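Local structure of arginase (RocF) (Helicobacter pylori, 4G3H) at residues Met1-Glu9 with Thr41-Lys51; Gly16-Leu24 with Val279-Ser287. The protein probably hydrolyses L-arginine to L-ornithine and urea with the help of two manganese ions in each subunit. All coordinates share one frame; numbering follows the deposited sequence.

Interaction 1: Met1-Glu9 with Thr41-Lys51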
# COMPACT_ATOMS: atom_id res chain seq x y z
N MET A 1 18.27 3.39 -4.57
CA MET A 1 16.91 2.95 -4.15
C MET A 1 16.98 1.77 -3.19
O MET A 1 17.91 0.96 -3.26
CB MET A 1 16.08 2.56 -5.38
CG MET A 1 14.62 2.31 -5.09
SD MET A 1 13.62 2.13 -6.59
CE MET A 1 13.82 3.75 -7.31
N ILE A 2 16.00 1.67 -2.30
CA ILE A 2 15.93 0.58 -1.32
C ILE A 2 14.73 -0.31 -1.63
O ILE A 2 13.61 0.18 -1.79
CB ILE A 2 15.74 1.11 0.13
CG1 ILE A 2 16.82 2.15 0.49
CG2 ILE A 2 15.79 -0.06 1.12
CD1 ILE A 2 18.23 1.59 0.51
N LEU A 3 14.96 -1.61 -1.72
CA LEU A 3 13.88 -2.55 -1.98
C LEU A 3 13.57 -3.28 -0.68
O LEU A 3 14.43 -3.99 -0.14
CB LEU A 3 14.26 -3.56 -3.06
CG LEU A 3 13.24 -4.70 -3.28
CD1 LEU A 3 11.89 -4.15 -3.72
CD2 LEU A 3 13.78 -5.67 -4.32
N VAL A 4 12.36 -3.08 -0.16
CA VAL A 4 11.94 -3.72 1.08
C VAL A 4 10.99 -4.86 0.75
O VAL A 4 10.00 -4.68 0.05
CB VAL A 4 11.21 -2.72 2.02
CG1 VAL A 4 10.83 -3.41 3.32
CG2 VAL A 4 12.11 -1.50 2.30
N GLY A 5 11.31 -6.05 1.25
CA GLY A 5 10.47 -7.21 1.00
C GLY A 5 9.91 -7.75 2.31
O GLY A 5 10.67 -8.15 3.19
N LEU A 6 8.59 -7.73 2.45
CA LEU A 6 7.95 -8.23 3.66
C LEU A 6 7.77 -9.75 3.59
O LEU A 6 7.48 -10.30 2.52
CB LEU A 6 6.58 -7.57 3.85
CG LEU A 6 6.45 -6.15 4.43
CD1 LEU A 6 6.08 -6.22 5.89
CD2 LEU A 6 7.73 -5.36 4.22
N GLU A 7 7.94 -10.41 4.73
CA GLU A 7 7.79 -11.85 4.80
C GLU A 7 7.30 -12.21 6.20
O GLU A 7 7.80 -11.68 7.20
CB GLU A 7 9.13 -12.55 4.52
CG GLU A 7 9.07 -14.07 4.55
CD GLU A 7 10.40 -14.73 4.24
OE1 GLU A 7 10.50 -15.96 4.42
OE2 GLU A 7 11.33 -14.02 3.80
N ALA A 8 6.31 -13.09 6.27
CA ALA A 8 5.76 -13.48 7.56
C ALA A 8 6.79 -14.21 8.41
O ALA A 8 7.45 -15.14 7.94
CB ALA A 8 4.53 -14.38 7.37
N GLU A 9 6.94 -13.78 9.66
CA GLU A 9 7.89 -14.44 10.54
C GLU A 9 7.52 -15.92 10.67
O GLU A 9 8.41 -16.78 10.76
CB GLU A 9 7.89 -13.79 11.93
CG GLU A 9 8.76 -14.53 12.94
CD GLU A 9 8.76 -13.87 14.31
OE1 GLU A 9 7.67 -13.69 14.89
OE2 GLU A 9 9.86 -13.55 14.82
N THR A 41 20.78 0.53 -9.53
CA THR A 41 19.61 1.27 -9.06
C THR A 41 19.23 0.89 -7.63
O THR A 41 19.13 1.75 -6.76
CB THR A 41 18.40 1.04 -10.00
OG1 THR A 41 18.73 1.52 -11.31
CG2 THR A 41 17.18 1.79 -9.49
N ILE A 42 19.01 -0.40 -7.39
CA ILE A 42 18.65 -0.87 -6.06
C ILE A 42 19.94 -1.22 -5.33
O ILE A 42 20.61 -2.20 -5.66
CB ILE A 42 17.73 -2.12 -6.13
CG1 ILE A 42 16.43 -1.76 -6.85
CG2 ILE A 42 17.44 -2.64 -4.72
CD1 ILE A 42 15.51 -2.94 -7.09
N THR A 43 20.30 -0.39 -4.35
CA THR A 43 21.54 -0.57 -3.60
C THR A 43 21.38 -1.47 -2.38
O THR A 43 22.36 -1.89 -1.78
CB THR A 43 22.08 0.79 -3.10
OG1 THR A 43 21.17 1.33 -2.14
CG2 THR A 43 22.22 1.76 -4.27
N GLN A 44 20.14 -1.77 -2.03
CA GLN A 44 19.91 -2.60 -0.87
C GLN A 44 18.57 -3.33 -0.90
O GLN A 44 17.53 -2.72 -1.17
CB GLN A 44 20.01 -1.74 0.39
CG GLN A 44 19.55 -2.43 1.67
CD GLN A 44 19.67 -1.53 2.89
OE1 GLN A 44 18.89 -1.64 3.83
NE2 GLN A 44 20.67 -0.65 2.88
N GLU A 45 18.62 -4.63 -0.64
CA GLU A 45 17.42 -5.45 -0.59
C GLU A 45 17.24 -5.85 0.87
O GLU A 45 18.02 -6.66 1.40
CB GLU A 45 17.57 -6.71 -1.44
CG GLU A 45 16.43 -7.72 -1.25
CD GLU A 45 16.78 -9.13 -1.69
OE1 GLU A 45 17.97 -9.41 -1.91
OE2 GLU A 45 15.86 -9.97 -1.80
N ARG A 46 16.25 -5.27 1.53
CA ARG A 46 16.01 -5.62 2.92
C ARG A 46 14.76 -6.47 3.18
O ARG A 46 13.67 -6.12 2.73
CB ARG A 46 15.91 -4.40 3.84
CG ARG A 46 15.77 -4.98 5.22
CD ARG A 46 15.26 -4.26 6.39
NE ARG A 46 16.02 -3.12 6.85
CZ ARG A 46 16.14 -2.82 8.14
NH1 ARG A 46 15.59 -3.60 9.06
NH2 ARG A 46 16.73 -1.69 8.51
N CYS A 47 14.92 -7.56 3.92
CA CYS A 47 13.80 -8.41 4.27
C CYS A 47 13.28 -7.92 5.61
O CYS A 47 14.06 -7.70 6.54
CB CYS A 47 14.23 -9.88 4.41
SG CYS A 47 12.85 -11.00 4.82
N VAL A 48 11.96 -7.74 5.70
CA VAL A 48 11.33 -7.28 6.94
C VAL A 48 10.24 -8.28 7.31
O VAL A 48 9.37 -8.58 6.50
CB VAL A 48 10.71 -5.87 6.76
CG1 VAL A 48 9.94 -5.47 8.02
CG2 VAL A 48 11.81 -4.86 6.47
N LEU A 49 10.32 -8.79 8.54
CA LEU A 49 9.35 -9.77 9.02
C LEU A 49 8.11 -9.10 9.60
O LEU A 49 8.19 -8.02 10.19
CB LEU A 49 9.99 -10.67 10.08
CG LEU A 49 11.26 -11.42 9.65
CD1 LEU A 49 11.70 -12.33 10.78
CD2 LEU A 49 10.99 -12.23 8.38
N TYR A 50 6.97 -9.74 9.41
CA TYR A 50 5.72 -9.21 9.93
C TYR A 50 4.89 -10.30 10.58
O TYR A 50 5.14 -11.49 10.40
CB TYR A 50 4.92 -8.53 8.80
CG TYR A 50 4.32 -9.47 7.77
CD1 TYR A 50 3.06 -10.04 7.96
CD2 TYR A 50 5.01 -9.79 6.59
CE1 TYR A 50 2.50 -10.90 7.01
CE2 TYR A 50 4.46 -10.65 5.63
CZ TYR A 50 3.20 -11.20 5.85
OH TYR A 50 2.62 -12.03 4.91
N LYS A 51 3.89 -9.87 11.34
CA LYS A 51 2.99 -10.78 12.03
C LYS A 51 1.59 -10.45 11.55
O LYS A 51 1.19 -9.29 11.50
CB LYS A 51 3.09 -10.55 13.54
CG LYS A 51 2.48 -11.65 14.37
CD LYS A 51 2.62 -11.35 15.85
CE LYS A 51 2.55 -12.62 16.66
NZ LYS A 51 3.68 -13.51 16.32
O HOH W 1 4.94 -13.96 13.94
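V4 and V48 meet at their branches, CG1 of V4 3.6 Å from CG2 of V48, where two parallel strands, 2-8 and 44-50, run side by side at one end of the eight-stranded parallel sheet of the arginase fold. Strand 44-50 is outermost; strand 2-8 is bonded on its other side to strand 84-87. The backbone ladder alternates as parallel strands require: L3 N donates to Q44 O, R46 N to L3 O, G5 N to R46 O, and V48 N in turn to G5 O. On the face carrying V4, L6 lies alongside V48 and points the same way, its CD2 3.9 Å from V48 CB, while its other methyl, CD1, stands 3.8 Å from CD2 of the Y50 ring. On the reverse face L3 CB rests 3.7 Å from CG2 of I42, and the sulfur of C47 lies near E7 OE2. Y50 has its ring between its own backbone N and carbonyl carbon (chi1 71°), which swings it back across the neighbouring strand. A8 covers one face of that ring in a CH-pi contact, CB 4.2 Å from the Y50 ring centroid. D18 of helix 16-30 bonds both the Y50 hydroxyl and the A8 amide. Just beyond, one water bridges opposite charges, donating to E9 OE1 (2.9 Å) and accepting from K51 NZ (2.7 Å).

Interaction 2: Gly16-Leu24 with Val279-Ser287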
# COMPACT_ATOMS: atom_id res chain seq x y z
N GLY A 16 0.47 -17.30 -0.17
CA GLY A 16 0.61 -17.01 -1.59
C GLY A 16 1.20 -15.64 -1.92
O GLY A 16 1.87 -15.48 -2.93
N THR A 17 0.95 -14.66 -1.06
CA THR A 17 1.48 -13.32 -1.30
C THR A 17 2.96 -13.25 -0.96
O THR A 17 3.70 -12.54 -1.63
CB THR A 17 0.74 -12.25 -0.46
OG1 THR A 17 0.73 -12.65 0.91
CG2 THR A 17 -0.70 -12.08 -0.96
N ASP A 18 3.39 -13.98 0.07
CA ASP A 18 4.80 -14.00 0.47
C ASP A 18 5.63 -14.62 -0.65
O ASP A 18 6.77 -14.22 -0.89
CB ASP A 18 4.98 -14.80 1.77
CG ASP A 18 4.69 -13.98 3.01
OD1 ASP A 18 4.04 -12.92 2.89
OD2 ASP A 18 5.10 -14.38 4.12
N LYS A 19 5.04 -15.60 -1.34
CA LYS A 19 5.72 -16.25 -2.45
C LYS A 19 5.80 -15.25 -3.59
O LYS A 19 6.77 -15.22 -4.34
CB LYS A 19 4.96 -17.51 -2.89
CG LYS A 19 4.97 -18.61 -1.83
CD LYS A 19 4.36 -19.91 -2.33
CE LYS A 19 4.45 -20.99 -1.27
NZ LYS A 19 3.86 -22.28 -1.72
N GLY A 20 4.76 -14.42 -3.71
CA GLY A 20 4.77 -13.40 -4.75
C GLY A 20 5.93 -12.46 -4.52
O GLY A 20 6.69 -12.14 -5.44
N VAL A 21 6.08 -12.02 -3.27
CA VAL A 21 7.16 -11.12 -2.90
C VAL A 21 8.55 -11.71 -3.17
O VAL A 21 9.43 -11.02 -3.69
CB VAL A 21 7.09 -10.75 -1.40
CG1 VAL A 21 8.31 -9.91 -1.01
CG2 VAL A 21 5.79 -10.02 -1.11
N ARG A 22 8.77 -12.98 -2.83
CA ARG A 22 10.08 -13.58 -3.06
C ARG A 22 10.40 -13.71 -4.55
O ARG A 22 11.55 -13.59 -4.94
CB ARG A 22 10.21 -14.94 -2.35
CG ARG A 22 9.12 -15.96 -2.62
CD ARG A 22 9.20 -16.55 -4.02
NE ARG A 22 10.50 -17.14 -4.32
CZ ARG A 22 10.79 -17.72 -5.48
NH1 ARG A 22 11.99 -18.23 -5.69
NH2 ARG A 22 9.88 -17.78 -6.44
N ARG A 23 9.37 -13.94 -5.36
CA ARG A 23 9.55 -14.05 -6.81
C ARG A 23 10.00 -12.70 -7.38
O ARG A 23 10.92 -12.63 -8.19
CB ARG A 23 8.24 -14.42 -7.51
CG ARG A 23 7.83 -15.87 -7.48
CD ARG A 23 6.80 -16.09 -8.59
NE ARG A 23 6.23 -17.43 -8.61
CZ ARG A 23 5.40 -17.86 -9.56
NH1 ARG A 23 4.92 -19.10 -9.50
NH2 ARG A 23 5.06 -17.07 -10.57
N LEU A 24 9.32 -11.64 -6.95
CA LEU A 24 9.63 -10.30 -7.39
C LEU A 24 11.02 -9.86 -6.92
O LEU A 24 11.76 -9.23 -7.67
CB LEU A 24 8.53 -9.33 -6.89
CG LEU A 24 7.13 -9.66 -7.43
CD1 LEU A 24 6.08 -8.83 -6.73
CD2 LEU A 24 7.09 -9.42 -8.93
N VAL A 279 3.75 -1.66 -3.31
CA VAL A 279 3.00 -2.45 -4.29
C VAL A 279 2.70 -3.73 -3.55
O VAL A 279 3.59 -4.37 -3.00
CB VAL A 279 3.81 -2.73 -5.58
CG1 VAL A 279 2.96 -3.54 -6.56
CG2 VAL A 279 4.22 -1.42 -6.24
N THR A 280 1.43 -4.11 -3.51
CA THR A 280 1.03 -5.27 -2.73
C THR A 280 -0.03 -6.16 -3.36
O THR A 280 -0.59 -5.85 -4.41
CB THR A 280 0.50 -4.76 -1.36
OG1 THR A 280 0.38 -5.85 -0.44
CG2 THR A 280 -0.87 -4.11 -1.56
N GLU A 281 -0.29 -7.28 -2.69
CA GLU A 281 -1.29 -8.25 -3.12
C GLU A 281 -1.00 -8.98 -4.42
O GLU A 281 -1.87 -9.13 -5.28
CB GLU A 281 -2.68 -7.59 -3.19
CG GLU A 281 -3.22 -7.09 -1.84
CD GLU A 281 -3.45 -8.21 -0.83
OE1 GLU A 281 -3.59 -9.38 -1.23
OE2 GLU A 281 -3.49 -7.92 0.39
N TYR A 282 0.25 -9.41 -4.59
CA TYR A 282 0.60 -10.19 -5.76
C TYR A 282 0.62 -11.62 -5.25
O TYR A 282 1.48 -11.98 -4.45
CB TYR A 282 1.98 -9.81 -6.30
CG TYR A 282 2.45 -10.76 -7.37
CD1 TYR A 282 1.63 -11.06 -8.46
CD2 TYR A 282 3.69 -11.38 -7.29
CE1 TYR A 282 2.04 -11.96 -9.44
CE2 TYR A 282 4.11 -12.28 -8.26
CZ TYR A 282 3.27 -12.57 -9.33
OH TYR A 282 3.66 -13.47 -10.30
N ASN A 283 -0.35 -12.42 -5.68
CA ASN A 283 -0.44 -13.82 -5.26
C ASN A 283 -0.48 -14.71 -6.49
O ASN A 283 -1.56 -15.02 -7.01
CB ASN A 283 -1.69 -14.04 -4.41
CG ASN A 283 -1.72 -15.42 -3.77
OD1 ASN A 283 -1.11 -16.36 -4.27
ND2 ASN A 283 -2.45 -15.54 -2.67
N PRO A 284 0.68 -15.15 -6.98
CA PRO A 284 0.75 -16.01 -8.16
C PRO A 284 0.13 -17.40 -8.00
O PRO A 284 -0.23 -18.03 -8.99
CB PRO A 284 2.25 -16.08 -8.45
CG PRO A 284 2.84 -16.02 -7.09
CD PRO A 284 2.03 -14.93 -6.41
N THR A 285 -0.00 -17.88 -6.76
CA THR A 285 -0.55 -19.21 -6.54
C THR A 285 -2.04 -19.36 -6.85
O THR A 285 -2.51 -20.47 -7.07
CB THR A 285 -0.31 -19.71 -5.09
OG1 THR A 285 -1.07 -18.92 -4.17
CG2 THR A 285 1.16 -19.62 -4.72
N VAL A 286 -2.78 -18.25 -6.86
CA VAL A 286 -4.21 -18.31 -7.15
C VAL A 286 -4.53 -17.96 -8.60
O VAL A 286 -5.70 -17.89 -8.98
CB VAL A 286 -5.04 -17.37 -6.22
CG1 VAL A 286 -4.94 -17.84 -4.79
CG2 VAL A 286 -4.55 -15.92 -6.35
N SER A 287 -3.51 -17.74 -9.41
CA SER A 287 -3.75 -17.41 -10.81
C SER A 287 -4.44 -18.56 -11.54
O SER A 287 -4.15 -19.72 -11.28
CB SER A 287 -2.44 -17.09 -11.53
OG SER A 287 -2.66 -16.97 -12.92
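The first turns of helix 16-30 sit against the chain that leaves strand 274-280, T17 CA coming within 4.4 Å of N283 CA. Two glycines, G16 and G20, one turn apart, let the backbones meet closely: Y282 O receives CA-H...O contacts from T17 CA (3.4 Å) and G20 CA (3.6 Å). The chain then enters a 3-10 turn at 284-286. Y282 has its ring anti to its backbone N (chi1 171°), which carries it along the helix, where CD2 meets CD1 of L24 at 3.5 Å; V298 of helix 293-309 also touches this tyrosine. P284 CD lies over the centre of the same ring, and the CB-CG edge of the proline reaches R23, P284 CB standing 3.6 Å above the guanidinium plane. The guanidinium and tyrosine planes are 70° apart, and E295 forms a salt bridge with R23 NH2. N283 turns its amide beside G16, while OG1 of T285 donates to N283 OD1 (2.6 Å), aimed at an in-plane lone pair of the amide oxygen, which holds the amide's rotation. E281 has its side chain about 3 Å from that of the manganese ligand D234. No conventional hydrogen bond links the segments, so the contact rests on close backbone approach and apolar packing, and the polar ends of T17, R23 and E281 find their partners (S89, E295 and H91) elsewhere in the chain.

From the N terminus the chain runs up strand 2-8, comes back through helix 16-30 and then follows strand 44-50 in the same direction as strand 2-8, a beta-alpha-beta crossover that closes interaction 1 over a loop of 31 residues. Interaction 2 starts inside that loop, at 16-24, and closes across 254 intervening residues at 279-287, so the two contacts cross rather than nest. Strand 2-8 and helix 16-30 follow each other in the chain, and D18, in the first turn of that helix, belongs to both neighbourhoods. Together they tie the edge of the parallel sheet to the helix that connects its first two strands, and that helix to the chain leaving strand 274-280 beside the manganese site.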